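Local coordinates for Glyco_hydro_cc domain-containing protein (Cryptococcus neoformans, PDB 6UBC) that probably binds beta-1,3-glucan oligosaccharides, as a subgroup VII member of glycoside hydrolase family GH128 with a glycosyl hydrolase core domain, at residues L212-G217 / G427-S432; Y222-W225 / P229-S232. All blocks are in the same frame, centred on the assembly; numbering follows the deposited sequence.

Contact 1: residues L212-G217 / G427-S432; sequences LSFLQG and GALTES
The ring of Phe-214 lies against Leu-429, and this pair carries most of a small surface contact of 178 Å². Leu-429 CB stands over one face of the ring, 4.1 Å from its centroid and 26° off the normal. It is displaced toward the rim, so its nearest ring atom is Phe-214 CD1 at 3.7 Å. With its CG anti to the backbone N (chi1 -165°), Leu-429 reaches back along Phe-214, and its methyl CD1 comes to 4.0 Å from both CB and CG of that residue. The two side chains run antiparallel alongside one another, which spreads the apolar overlap along their length. Ile-424 touches both of them. Inward, Leu-215 and Leu-429 both meet Leu-437, so the close packing continues onto helix 431-441.

Strand 428-429 pairs antiparallel with 424-425 in a short hairpin leading into the last helix of a (beta/alpha)8 barrel, while helix 212-215 follows the first barrel strand, 204-207. The contact therefore joins the helix just after that strand to the hairpin before helix 431-441, near the two ends of the domain's chain and at its surface. Thr-430 occupies the N-cap of helix 431-441, its OG1 accepting a bond from Gly-433 N.

Toward solvent the contacts are fewer, though not wider. A single carbonyl oxygen, Gly-427 O, meets the ring at its edge, near the ring plane, 3.4 Å from Phe-214 CZ, a placement that sets it against the positively polarised rim. Exposed Ala-428 adds little, since its CB points away from segment 212-217.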
# COMPACT_ATOMS: atom_id res chain seq x y z
N LEU A 212 -12.98 3.97 -7.27
CA LEU A 212 -13.50 2.59 -7.39
C LEU A 212 -14.52 2.48 -8.52
O LEU A 212 -14.47 1.50 -9.28
CB LEU A 212 -14.16 2.10 -6.09
CG LEU A 212 -13.22 1.92 -4.90
CD1 LEU A 212 -14.03 1.51 -3.70
CD2 LEU A 212 -12.12 0.92 -5.22
N SER A 213 -15.46 3.42 -8.60
CA SER A 213 -16.56 3.36 -9.58
C SER A 213 -15.92 3.30 -10.98
O SER A 213 -16.53 2.72 -11.89
CB SER A 213 -17.56 4.43 -9.44
OG SER A 213 -16.95 5.69 -9.57
N PHE A 214 -14.75 3.90 -11.16
CA PHE A 214 -14.06 3.99 -12.47
C PHE A 214 -13.28 2.73 -12.79
O PHE A 214 -13.23 2.34 -13.99
CB PHE A 214 -13.13 5.19 -12.60
CG PHE A 214 -13.81 6.52 -12.58
CD1 PHE A 214 -14.36 7.08 -13.73
CD2 PHE A 214 -13.91 7.22 -11.39
CE1 PHE A 214 -14.98 8.33 -13.68
CE2 PHE A 214 -14.54 8.48 -11.35
CZ PHE A 214 -15.08 9.03 -12.49
N LEU A 215 -12.68 2.09 -11.79
CA LEU A 215 -11.73 0.97 -12.04
C LEU A 215 -12.41 -0.39 -11.88
O LEU A 215 -11.78 -1.43 -12.17
CB LEU A 215 -10.51 1.06 -11.13
CG LEU A 215 -9.72 2.38 -11.16
CD1 LEU A 215 -8.51 2.31 -10.24
CD2 LEU A 215 -9.28 2.78 -12.52
N GLN A 216 -13.64 -0.39 -11.39
CA GLN A 216 -14.40 -1.62 -11.11
C GLN A 216 -14.31 -2.56 -12.32
O GLN A 216 -14.37 -2.17 -13.51
CB GLN A 216 -15.84 -1.34 -10.67
CG GLN A 216 -16.64 -0.68 -11.76
CD GLN A 216 -18.07 -0.45 -11.36
OE1 GLN A 216 -18.78 -1.43 -11.11
NE2 GLN A 216 -18.51 0.81 -11.39
N GLY A 217 -14.11 -3.83 -12.00
CA GLY A 217 -13.98 -4.88 -13.02
C GLY A 217 -12.53 -5.06 -13.44
O GLY A 217 -12.25 -6.00 -14.16
N GLY A 427 -14.55 15.04 -9.98
CA GLY A 427 -15.40 13.88 -10.21
C GLY A 427 -15.11 13.21 -11.54
O GLY A 427 -15.88 12.32 -11.94
N ALA A 428 -14.06 13.62 -12.26
CA ALA A 428 -13.71 13.01 -13.59
C ALA A 428 -12.41 12.22 -13.48
O ALA A 428 -11.52 12.60 -12.72
CB ALA A 428 -13.58 14.07 -14.68
N LEU A 429 -12.29 11.17 -14.28
CA LEU A 429 -11.06 10.38 -14.45
C LEU A 429 -10.10 11.13 -15.36
O LEU A 429 -10.42 11.48 -16.51
CB LEU A 429 -11.39 8.98 -14.98
CG LEU A 429 -10.26 7.98 -14.85
CD1 LEU A 429 -10.03 7.61 -13.39
CD2 LEU A 429 -10.56 6.74 -15.66
N THR A 430 -8.96 11.50 -14.77
CA THR A 430 -7.95 12.34 -15.40
C THR A 430 -7.19 11.54 -16.44
O THR A 430 -7.30 10.30 -16.48
CB THR A 430 -6.96 12.90 -14.37
OG1 THR A 430 -6.21 11.79 -13.89
CG2 THR A 430 -7.69 13.65 -13.26
N GLU A 431 -6.34 12.20 -17.20
CA GLU A 431 -5.46 11.49 -18.15
C GLU A 431 -4.63 10.44 -17.35
O GLU A 431 -4.42 9.27 -17.83
CB GLU A 431 -4.56 12.49 -18.86
CG GLU A 431 -3.58 11.80 -19.79
CD GLU A 431 -2.89 12.71 -20.76
OE1 GLU A 431 -3.19 13.92 -20.80
OE2 GLU A 431 -2.02 12.23 -21.48
N SER A 432 -4.02 10.83 -16.24
CA SER A 432 -3.21 9.86 -15.46
C SER A 432 -4.08 8.70 -15.02
O SER A 432 -3.61 7.54 -15.13
CB SER A 432 -2.48 10.48 -14.28
OG SER A 432 -1.54 11.43 -14.74

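Contact 2: residues Y222-W225 / P229-S232; sequences YYDW and PSGS
Tyr-222 and Asp-224 both hold CG between the backbone N and the carbonyl carbon (chi1 54° and 70°), and these torsions direct the phenol to Gly-231 and Ser-232 and the carboxylate to Pro-229 and Ser-230. The Pro-229 ring lies between the two side chains: its CB meets the edge of the Tyr-222 ring, 3.9 Å from CE2, and its CG packs on Tyr-223 CA. Asp-224 OD2 accepts Ser-230 N at 3.0 Å in a nearly straight bond (169°), the donor approaching from above the carboxylate plane. The other oxygen, OD1, takes Asn-226 N, which makes an Asx turn and fixes the rotation of the carboxylate. Asp-209 OD2 lies close to Asp-224 OD2, a proximity that may raise the pKa of one of the two acids. At the far end, water 1 sits in the Tyr-222 ring plane, 2.5 Å from OH, and donates to Gly-231 O at 2.7 Å, bridging phenol and loop.

Since 229-232 belongs to the helix-free connection between two neighbouring parallel barrel strands, these interactions hold it against the end of 221-223. That strand runs between 204-207 and 237-241, and Tyr-222 and Pro-229 both rest on Ala-238 of the latter.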
# COMPACT_ATOMS: atom_id res chain seq x y z
N TYR A 222 -8.92 -3.06 -2.91
CA TYR A 222 -8.92 -1.62 -2.66
C TYR A 222 -8.87 -1.34 -1.17
O TYR A 222 -9.26 -2.14 -0.33
CB TYR A 222 -10.17 -1.01 -3.26
CG TYR A 222 -11.47 -1.65 -2.82
CD1 TYR A 222 -12.06 -2.70 -3.51
CD2 TYR A 222 -12.15 -1.14 -1.74
CE1 TYR A 222 -13.25 -3.25 -3.07
CE2 TYR A 222 -13.33 -1.67 -1.28
CZ TYR A 222 -13.90 -2.75 -1.95
OH TYR A 222 -15.09 -3.28 -1.53
N TYR A 223 -8.41 -0.14 -0.86
CA TYR A 223 -8.38 0.36 0.53
C TYR A 223 -8.37 1.88 0.47
O TYR A 223 -7.98 2.45 -0.61
CB TYR A 223 -7.17 -0.18 1.26
CG TYR A 223 -5.86 0.53 0.99
CD1 TYR A 223 -5.19 0.43 -0.23
CD2 TYR A 223 -5.22 1.24 1.99
CE1 TYR A 223 -3.99 1.08 -0.46
CE2 TYR A 223 -3.98 1.82 1.80
CZ TYR A 223 -3.37 1.77 0.55
OH TYR A 223 -2.14 2.37 0.33
N ASP A 224 -8.68 2.50 1.61
CA ASP A 224 -8.87 3.97 1.66
C ASP A 224 -8.26 4.57 2.94
O ASP A 224 -8.70 5.66 3.34
CB ASP A 224 -10.33 4.34 1.46
CG ASP A 224 -11.20 3.95 2.65
OD1 ASP A 224 -10.70 3.31 3.58
OD2 ASP A 224 -12.38 4.33 2.63
N TRP A 225 -7.37 3.81 3.57
CA TRP A 225 -6.61 4.18 4.79
C TRP A 225 -7.50 4.11 6.03
O TRP A 225 -6.94 4.21 7.12
CB TRP A 225 -5.94 5.54 4.67
CG TRP A 225 -4.94 5.62 3.57
CD1 TRP A 225 -3.70 5.09 3.58
CD2 TRP A 225 -5.10 6.21 2.27
NE1 TRP A 225 -3.04 5.33 2.41
CE2 TRP A 225 -3.88 6.00 1.58
CE3 TRP A 225 -6.13 6.91 1.64
CZ2 TRP A 225 -3.67 6.45 0.29
CZ3 TRP A 225 -5.91 7.39 0.35
CH2 TRP A 225 -4.70 7.14 -0.32
N PRO A 229 -12.85 0.10 4.29
CA PRO A 229 -13.14 1.08 3.25
C PRO A 229 -14.61 1.48 3.28
O PRO A 229 -15.44 0.60 3.39
CB PRO A 229 -12.75 0.34 1.96
CG PRO A 229 -11.69 -0.63 2.44
CD PRO A 229 -12.25 -1.14 3.75
N SER A 230 -14.87 2.76 3.04
CA SER A 230 -16.24 3.31 3.01
C SER A 230 -16.88 2.97 1.66
O SER A 230 -18.11 2.87 1.58
CB SER A 230 -16.23 4.79 3.27
OG SER A 230 -15.39 5.44 2.34
N GLY A 231 -16.04 2.84 0.63
CA GLY A 231 -16.46 2.53 -0.74
C GLY A 231 -16.57 1.03 -0.90
O GLY A 231 -16.22 0.28 0.00
N SER A 232 -17.11 0.60 -2.02
CA SER A 232 -17.31 -0.84 -2.25
C SER A 232 -17.26 -1.02 -3.74
O SER A 232 -17.60 -0.08 -4.49
CB SER A 232 -18.60 -1.39 -1.60
OG SER A 232 -19.77 -0.71 -2.01
O HOH W 1 -16.25 -2.41 0.55

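Contact 2 is nested within the chain closed by contact 1, and the two centres lie about 14 Å apart. Leu-212, which takes no part in contact 1 itself, joins them: its CD2 is 3.4 Å from Tyr-222 CB, and its CD1 is 3.6 Å from Ser-232 N. The helix whose Phe-214 meets Leu-429 packs by its buried Leu-212 on segments 222-225 and 229-232. The centre of contact 1 is about 18 Å from that of the chain, the centre of contact 2 about 12 Å. Just past Asp-224, Trp-225 NE1 bonds Glu-370 OE2 and its side chain touches Glu-273, consistent with contact 2 lying beside the presumed carbohydrate cleft and contact 1 on the outer wall.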